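Local coordinates for protein Cas6b (Methanococcus maripaludis, PDB 4Z7K) that processes CRISPR RNA that lacks a stem-loop, acting as a Cas6-family endoribonuclease, probably with two copies of the protein taking part in RNA binding, at residues B[5-10]-B[98-103]; B[111-116]-B[195-200]. One frame throughout, in Å; residues are numbered along the deposited sequence.

Contact 1: residues B[5-10]-B[98-103]; sequences YMHISY and NVHKDM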
loop_
_atom_site.group_PDB
_atom_site.type_symbol
_atom_site.label_atom_id
_atom_site.label_comp_id
_atom_site.label_asym_id
_atom_site.label_seq_id
_atom_site.Cartn_x
_atom_site.Cartn_y
_atom_site.Cartn_z
ATOM N N TYR B 5 -15.326 -2.134 28.824
ATOM C CA TYR B 5 -14.431 -3.108 28.208
ATOM C C TYR B 5 -14.414 -4.448 28.898
ATOM O O TYR B 5 -14.863 -4.572 30.038
ATOM C CB TYR B 5 -12.984 -2.556 28.165
ATOM C CG TYR B 5 -12.233 -2.422 29.514
ATOM C CD1 TYR B 5 -11.670 -3.533 30.157
ATOM C CD2 TYR B 5 -12.032 -1.168 30.102
ATOM C CE1 TYR B 5 -10.970 -3.401 31.370
ATOM C CE2 TYR B 5 -11.335 -1.026 31.313
ATOM C CZ TYR B 5 -10.804 -2.141 31.940
ATOM O OH TYR B 5 -10.118 -1.985 33.134
ATOM N N MET B 6 -13.891 -5.449 28.186
ATOM C CA MET B 6 -13.675 -6.776 28.758
ATOM C C MET B 6 -12.490 -7.484 28.065
ATOM O O MET B 6 -12.537 -7.739 26.849
ATOM C CB MET B 6 -14.954 -7.618 28.657
ATOM C CG MET B 6 -14.854 -8.994 29.327
ATOM S SD MET B 6 -16.453 -9.812 29.622
ATOM C CE MET B 6 -16.730 -10.590 28.036
ATOM N N HIS B 7 -11.455 -7.816 28.856
ATOM C CA HIS B 7 -10.321 -8.648 28.416
ATOM C C HIS B 7 -10.592 -10.107 28.715
ATOM O O HIS B 7 -11.095 -10.437 29.791
ATOM C CB HIS B 7 -8.994 -8.283 29.104
ATOM C CG HIS B 7 -8.754 -6.816 29.287
ATOM N ND1 HIS B 7 -9.489 -5.842 28.651
ATOM C CD2 HIS B 7 -7.843 -6.165 30.050
ATOM C CE1 HIS B 7 -9.035 -4.651 29.006
ATOM N NE2 HIS B 7 -8.043 -4.819 29.860
ATOM N N ILE B 8 -10.210 -10.976 27.786
ATOM C CA ILE B 8 -10.240 -12.421 28.013
ATOM C C ILE B 8 -8.890 -13.065 27.757
ATOM O O ILE B 8 -8.356 -12.967 26.658
ATOM C CB ILE B 8 -11.289 -13.088 27.111
ATOM C CG1 ILE B 8 -12.685 -12.905 27.703
ATOM C CG2 ILE B 8 -10.987 -14.557 26.930
ATOM C CD1 ILE B 8 -13.784 -13.256 26.739
ATOM N N SER B 9 -8.347 -13.759 28.746
ATOM C CA SER B 9 -7.007 -14.289 28.589
ATOM C C SER B 9 -6.957 -15.774 28.922
ATOM O O SER B 9 -7.617 -16.211 29.861
ATOM C CB SER B 9 -6.036 -13.508 29.480
ATOM O OG SER B 9 -4.698 -13.575 28.990
ATOM N N TYR B 10 -6.169 -16.545 28.171
ATOM C CA TYR B 10 -6.026 -17.979 28.432
ATOM C C TYR B 10 -4.573 -18.236 28.816
ATOM O O TYR B 10 -3.770 -18.546 27.942
ATOM C CB TYR B 10 -6.397 -18.846 27.206
ATOM C CG TYR B 10 -7.780 -18.644 26.616
ATOM C CD1 TYR B 10 -8.862 -18.329 27.417
ATOM C CD2 TYR B 10 -8.006 -18.794 25.249
ATOM C CE1 TYR B 10 -10.132 -18.144 26.874
ATOM C CE2 TYR B 10 -9.274 -18.607 24.692
ATOM C CZ TYR B 10 -10.332 -18.286 25.514
ATOM O OH TYR B 10 -11.599 -18.103 24.995
ATOM N N ASN B 98 -8.929 -16.310 32.583
ATOM C CA ASN B 98 -9.110 -15.101 33.358
ATOM C C ASN B 98 -9.853 -14.059 32.523
ATOM O O ASN B 98 -9.426 -13.701 31.424
ATOM C CB ASN B 98 -7.773 -14.543 33.834
ATOM C CG ASN B 98 -7.886 -13.113 34.313
ATOM O OD1 ASN B 98 -7.790 -12.166 33.528
ATOM N ND2 ASN B 98 -8.090 -12.946 35.615
ATOM N N VAL B 99 -10.996 -13.621 33.035
ATOM C CA VAL B 99 -11.754 -12.547 32.419
ATOM C C VAL B 99 -11.663 -11.314 33.291
ATOM O O VAL B 99 -11.793 -11.374 34.506
ATOM C CB VAL B 99 -13.220 -12.951 32.201
ATOM C CG1 VAL B 99 -14.054 -11.768 31.773
ATOM C CG2 VAL B 99 -13.284 -14.078 31.194
ATOM N N HIS B 100 -11.451 -10.184 32.649
ATOM C CA HIS B 100 -11.382 -8.915 33.334
ATOM C C HIS B 100 -12.381 -8.014 32.606
ATOM O O HIS B 100 -12.529 -8.150 31.387
ATOM C CB HIS B 100 -9.928 -8.414 33.292
ATOM C CG HIS B 100 -9.712 -7.062 33.886
ATOM N ND1 HIS B 100 -8.650 -6.259 33.520
ATOM C CD2 HIS B 100 -10.404 -6.366 34.819
ATOM C CE1 HIS B 100 -8.704 -5.122 34.191
ATOM N NE2 HIS B 100 -9.758 -5.162 34.988
ATOM N N LYS B 101 -13.135 -7.180 33.331
ATOM C CA LYS B 101 -14.052 -6.233 32.670
ATOM C C LYS B 101 -14.426 -5.057 33.571
ATOM O O LYS B 101 -14.635 -5.210 34.777
ATOM C CB LYS B 101 -15.339 -6.897 32.176
ATOM C CG LYS B 101 -16.401 -7.081 33.228
ATOM C CD LYS B 101 -17.779 -6.589 32.746
ATOM C CE LYS B 101 -18.284 -7.332 31.507
ATOM N NZ LYS B 101 -19.657 -6.884 31.149
ATOM N N ASP B 102 -14.521 -3.881 32.966
ATOM C CA ASP B 102 -14.604 -2.634 33.708
ATOM C C ASP B 102 -14.872 -1.529 32.699
ATOM O O ASP B 102 -14.863 -1.778 31.493
ATOM C CB ASP B 102 -13.288 -2.389 34.466
ATOM C CG ASP B 102 -13.434 -1.424 35.631
ATOM O OD1 ASP B 102 -14.575 -1.019 35.944
ATOM O OD2 ASP B 102 -12.394 -1.080 36.246
ATOM N N MET B 103 -15.158 -0.325 33.174
ATOM C CA MET B 103 -15.154 0.815 32.276
ATOM C C MET B 103 -14.287 1.933 32.830
ATOM O O MET B 103 -14.641 2.545 33.840
ATOM C CB MET B 103 -16.581 1.290 32.000
ATOM C CG MET B 103 -17.395 1.678 33.215
ATOM S SD MET B 103 -19.095 1.993 32.716
ATOM C CE MET B 103 -18.821 2.902 31.187
#
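Tyr-5 reaches across to Asp-102 and His-100 of the neighbouring antiparallel strand, and its path shows how an aromatic residue can span several residues of a sheet. Its chi1 (70°) sets CG between the backbone N and the carbonyl carbon, and the ring beyond comes over the Asp-102 carbonyl. Tyr-5 CB is 3.9 Å from Asp-102 O, and the same carbonyl oxygen then lies over one ring face, displaced toward the rim, with Tyr-5 CD2 3.2 Å away. Further out, Tyr-5 CZ meets Asp-102 CB at 3.6 Å. At the tip, Tyr-5 OH has His-100 CE1 at 3.6 Å, close to the tyrosine ring plane. The tyrosine thus turns an edge to the face of the His-100 ring, a T-shaped pair with planes at 87°. His-100 in turn directs its own edge at the face of His-7, in an offset edge-to-face arrangement with His-100 ND1 3.6 Å from His-7 CD2. An alanine in place of Tyr-5 removes the ring, and His-100 would probably lose its edge-on partner and be freer to turn, with the Asp-102 carbonyl left uncovered on that side. Three hydrogen-bonded pairs, Tyr-5 with Asp-102, His-7 with His-100 and Ser-9 with Asn-98, fix the register; the bond from His-7 N to His-100 O is weak. The opposite face of the sheet, shared by Lys-101, is largely apolar: Met-6 SD touches Val-99 CG1 at 3.8 Å, and Ile-8 CG1 packs beside Val-99 CG2. There helix 67-76 covers Met-6 and Ile-8 through Leu-74, and Lys-101 NZ forms a salt bridge with Glu-75. Strand 2-9 also bonds to strand 60-66, whereas 98-109 is outermost within the chain, an order consistent with the ferredoxin-like fold of RAMP-type proteins.

Contact 2: residues B[111-116]-B[195-200]; sequences KILKYQ and NFDIPQ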
loop_
_atom_site.group_PDB
_atom_site.type_symbol
_atom_site.label_atom_id
_atom_site.label_comp_id
_atom_site.label_asym_id
_atom_site.label_seq_id
_atom_site.Cartn_x
_atom_site.Cartn_y
_atom_site.Cartn_z
ATOM N N LYS B 111 -3.478 16.400 31.208
ATOM C CA LYS B 111 -2.267 15.891 31.814
ATOM C C LYS B 111 -1.673 14.874 30.875
ATOM O O LYS B 111 -2.395 14.237 30.105
ATOM C CB LYS B 111 -2.569 15.214 33.145
ATOM C CG LYS B 111 -1.341 14.665 33.805
ATOM C CD LYS B 111 -1.595 14.182 35.205
ATOM C CE LYS B 111 -2.102 12.735 35.092
ATOM N NZ LYS B 111 -1.013 11.720 35.245
ATOM N N ILE B 112 -0.355 14.724 30.924
ATOM C CA ILE B 112 0.306 13.972 29.880
ATOM C C ILE B 112 0.695 12.584 30.371
ATOM O O ILE B 112 1.296 12.425 31.446
ATOM C CB ILE B 112 1.495 14.760 29.329
ATOM C CG1 ILE B 112 0.930 15.977 28.594
ATOM C CG2 ILE B 112 2.322 13.905 28.402
ATOM C CD1 ILE B 112 1.736 16.460 27.440
ATOM N N LEU B 113 0.376 11.594 29.537
ATOM C CA LEU B 113 0.461 10.190 29.910
ATOM C C LEU B 113 1.429 9.414 29.035
ATOM O O LEU B 113 1.548 9.679 27.837
ATOM C CB LEU B 113 -0.921 9.546 29.823
ATOM C CG LEU B 113 -2.051 10.212 30.603
ATOM C CD1 LEU B 113 -3.395 9.910 29.933
ATOM C CD2 LEU B 113 -2.010 9.753 32.072
ATOM N N LYS B 114 2.086 8.425 29.630
ATOM C CA LYS B 114 3.097 7.663 28.913
ATOM C C LYS B 114 2.665 6.237 28.630
ATOM O O LYS B 114 2.283 5.505 29.536
ATOM C CB LYS B 114 4.411 7.656 29.691
ATOM C CG LYS B 114 5.601 7.151 28.880
ATOM C CD LYS B 114 6.840 7.001 29.735
ATOM C CE LYS B 114 7.995 6.497 28.901
ATOM N NZ LYS B 114 9.217 6.333 29.731
ATOM N N TYR B 115 2.788 5.846 27.366
ATOM C CA TYR B 115 2.346 4.549 26.878
ATOM C C TYR B 115 3.514 3.765 26.307
ATOM O O TYR B 115 4.544 4.342 25.954
ATOM C CB TYR B 115 1.261 4.738 25.810
ATOM C CG TYR B 115 -0.004 5.396 26.333
ATOM C CD1 TYR B 115 -1.009 4.654 26.941
ATOM C CD2 TYR B 115 -0.164 6.771 26.273
ATOM C CE1 TYR B 115 -2.162 5.267 27.420
ATOM C CE2 TYR B 115 -1.307 7.386 26.765
ATOM C CZ TYR B 115 -2.297 6.632 27.336
ATOM O OH TYR B 115 -3.413 7.262 27.824
ATOM N N GLN B 116 3.350 2.446 26.232
ATOM C CA GLN B 116 4.344 1.562 25.618
ATOM C C GLN B 116 3.708 0.481 24.737
ATOM O O GLN B 116 2.644 -0.050 25.053
ATOM C CB GLN B 116 5.212 0.905 26.694
ATOM C CG GLN B 116 6.449 0.235 26.130
ATOM C CD GLN B 116 7.124 -0.670 27.120
ATOM O OE1 GLN B 116 6.764 -0.695 28.294
ATOM N NE2 GLN B 116 8.113 -1.427 26.652
ATOM N N ASN B 195 -1.337 13.745 25.440
ATOM C CA ASN B 195 -2.402 14.322 26.249
ATOM C C ASN B 195 -3.706 13.648 25.899
ATOM O O ASN B 195 -4.746 14.298 25.813
ATOM C CB ASN B 195 -2.520 15.837 26.056
ATOM C CG ASN B 195 -2.916 16.228 24.646
ATOM O OD1 ASN B 195 -2.487 15.615 23.679
ATOM N ND2 ASN B 195 -3.740 17.261 24.528
ATOM N N PHE B 196 -3.633 12.362 25.591
ATOM C CA PHE B 196 -4.840 11.580 25.394
ATOM C C PHE B 196 -4.874 10.344 26.273
ATOM O O PHE B 196 -3.829 9.810 26.644
ATOM C CB PHE B 196 -4.989 11.172 23.946
ATOM C CG PHE B 196 -6.378 10.759 23.599
ATOM C CD1 PHE B 196 -7.369 11.708 23.451
ATOM C CD2 PHE B 196 -6.697 9.437 23.420
ATOM C CE1 PHE B 196 -8.640 11.342 23.131
ATOM C CE2 PHE B 196 -7.974 9.074 23.094
ATOM C CZ PHE B 196 -8.943 10.021 22.954
ATOM N N ASP B 197 -6.077 9.877 26.592
ATOM C CA ASP B 197 -6.212 8.754 27.509
ATOM C C ASP B 197 -6.665 7.478 26.819
ATOM O O ASP B 197 -7.740 7.426 26.254
ATOM C CB ASP B 197 -7.180 9.109 28.622
ATOM C CG ASP B 197 -6.971 8.272 29.849
ATOM O OD1 ASP B 197 -6.856 7.028 29.733
ATOM O OD2 ASP B 197 -6.893 8.874 30.939
ATOM N N ILE B 198 -5.841 6.444 26.894
ATOM C CA ILE B 198 -6.146 5.156 26.291
ATOM C C ILE B 198 -6.253 4.070 27.353
ATOM O O ILE B 198 -5.312 3.872 28.134
ATOM C CB ILE B 198 -5.067 4.712 25.273
ATOM C CG1 ILE B 198 -4.585 5.886 24.423
ATOM C CG2 ILE B 198 -5.581 3.578 24.402
ATOM C CD1 ILE B 198 -3.510 5.502 23.413
ATOM N N PRO B 199 -7.411 3.395 27.420
ATOM C CA PRO B 199 -7.575 2.178 28.230
ATOM C C PRO B 199 -6.655 1.041 27.750
ATOM O O PRO B 199 -6.371 0.956 26.551
ATOM C CB PRO B 199 -9.047 1.813 28.015
ATOM C CG PRO B 199 -9.705 3.098 27.735
ATOM C CD PRO B 199 -8.705 3.911 26.945
ATOM N N GLN B 200 -6.198 0.190 28.665
ATOM C CA GLN B 200 -5.157 -0.783 28.337
ATOM C C GLN B 200 -5.464 -1.796 27.244
ATOM O O GLN B 200 -6.591 -2.245 27.079
ATOM C CB GLN B 200 -4.743 -1.531 29.588
ATOM C CG GLN B 200 -3.852 -0.698 30.479
ATOM C CD GLN B 200 -3.586 -1.370 31.796
ATOM O OE1 GLN B 200 -3.445 -2.603 31.864
ATOM N NE2 GLN B 200 -3.512 -0.570 32.861
#
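The ring of Tyr-115 takes Ile-198 CD1 over one face, almost exactly above its centre: the methyl is 4.2 Å from the ring centroid and 8° off the normal, a clear CH-pi contact. Near the ring plane, at the edge, stand Phe-196 O and Asp-197 CA. Ile-198 also brings CB to 3.7 Å from Tyr-115 CE1, and its extended chi2 (179°) carries CD1 onward over the ring. The tyrosine hydroxyl is gripped twice by the 195-200 backbone. Tyr-115 OH accepts a hydrogen bond from Ile-198 N at 2.7 Å, and it donates one to a lone pair of Phe-196 O, in the carbonyl plane, at 2.8 Å. Beside it Leu-113 CD1 lies 3.3 Å from Phe-196 O and also approaches the Asp-197 carboxylate. Near the corner after strand 186-194, the side-chain amide of Asn-195 is hydrogen-bonded to Lys-166 O through ND2 and to Lys-168 N through OD1. Phe-192 meets the Tyr-115 ring from strand 186-194, and Ile-152 of helix 137-158 packs on Ile-198. Between the two segments no ladder forms; the hydrogen bonds come from the Tyr-115 hydroxyl. Because that one group serves as both donor and acceptor, it satisfies an N-H and a carbonyl two residues apart, which probably helps to fix the backbone path at the start of the connection to strand 215-217.

Both contacts are partly buried, yet they illustrate two ways of joining distant parts of a chain. Contact 1 is a strand pair in the N-terminal domain, with backbone ladder bonds at its heart, an aromatic cluster on one face and aliphatic packing on the other; its 98-103 side is largely exposed. Contact 2, in the C-terminal domain, sets a strand against a loop, and a tyrosine hydroxyl supplies its hydrogen bonds. It lies nearer the nucleic acid, about 7 Å at the nearest atom against about 13 Å. Strands 98-109 and 112-117 are consecutive, and the contacts touch where His-7 CE1 packs 3.9 Å from Gln-200 O.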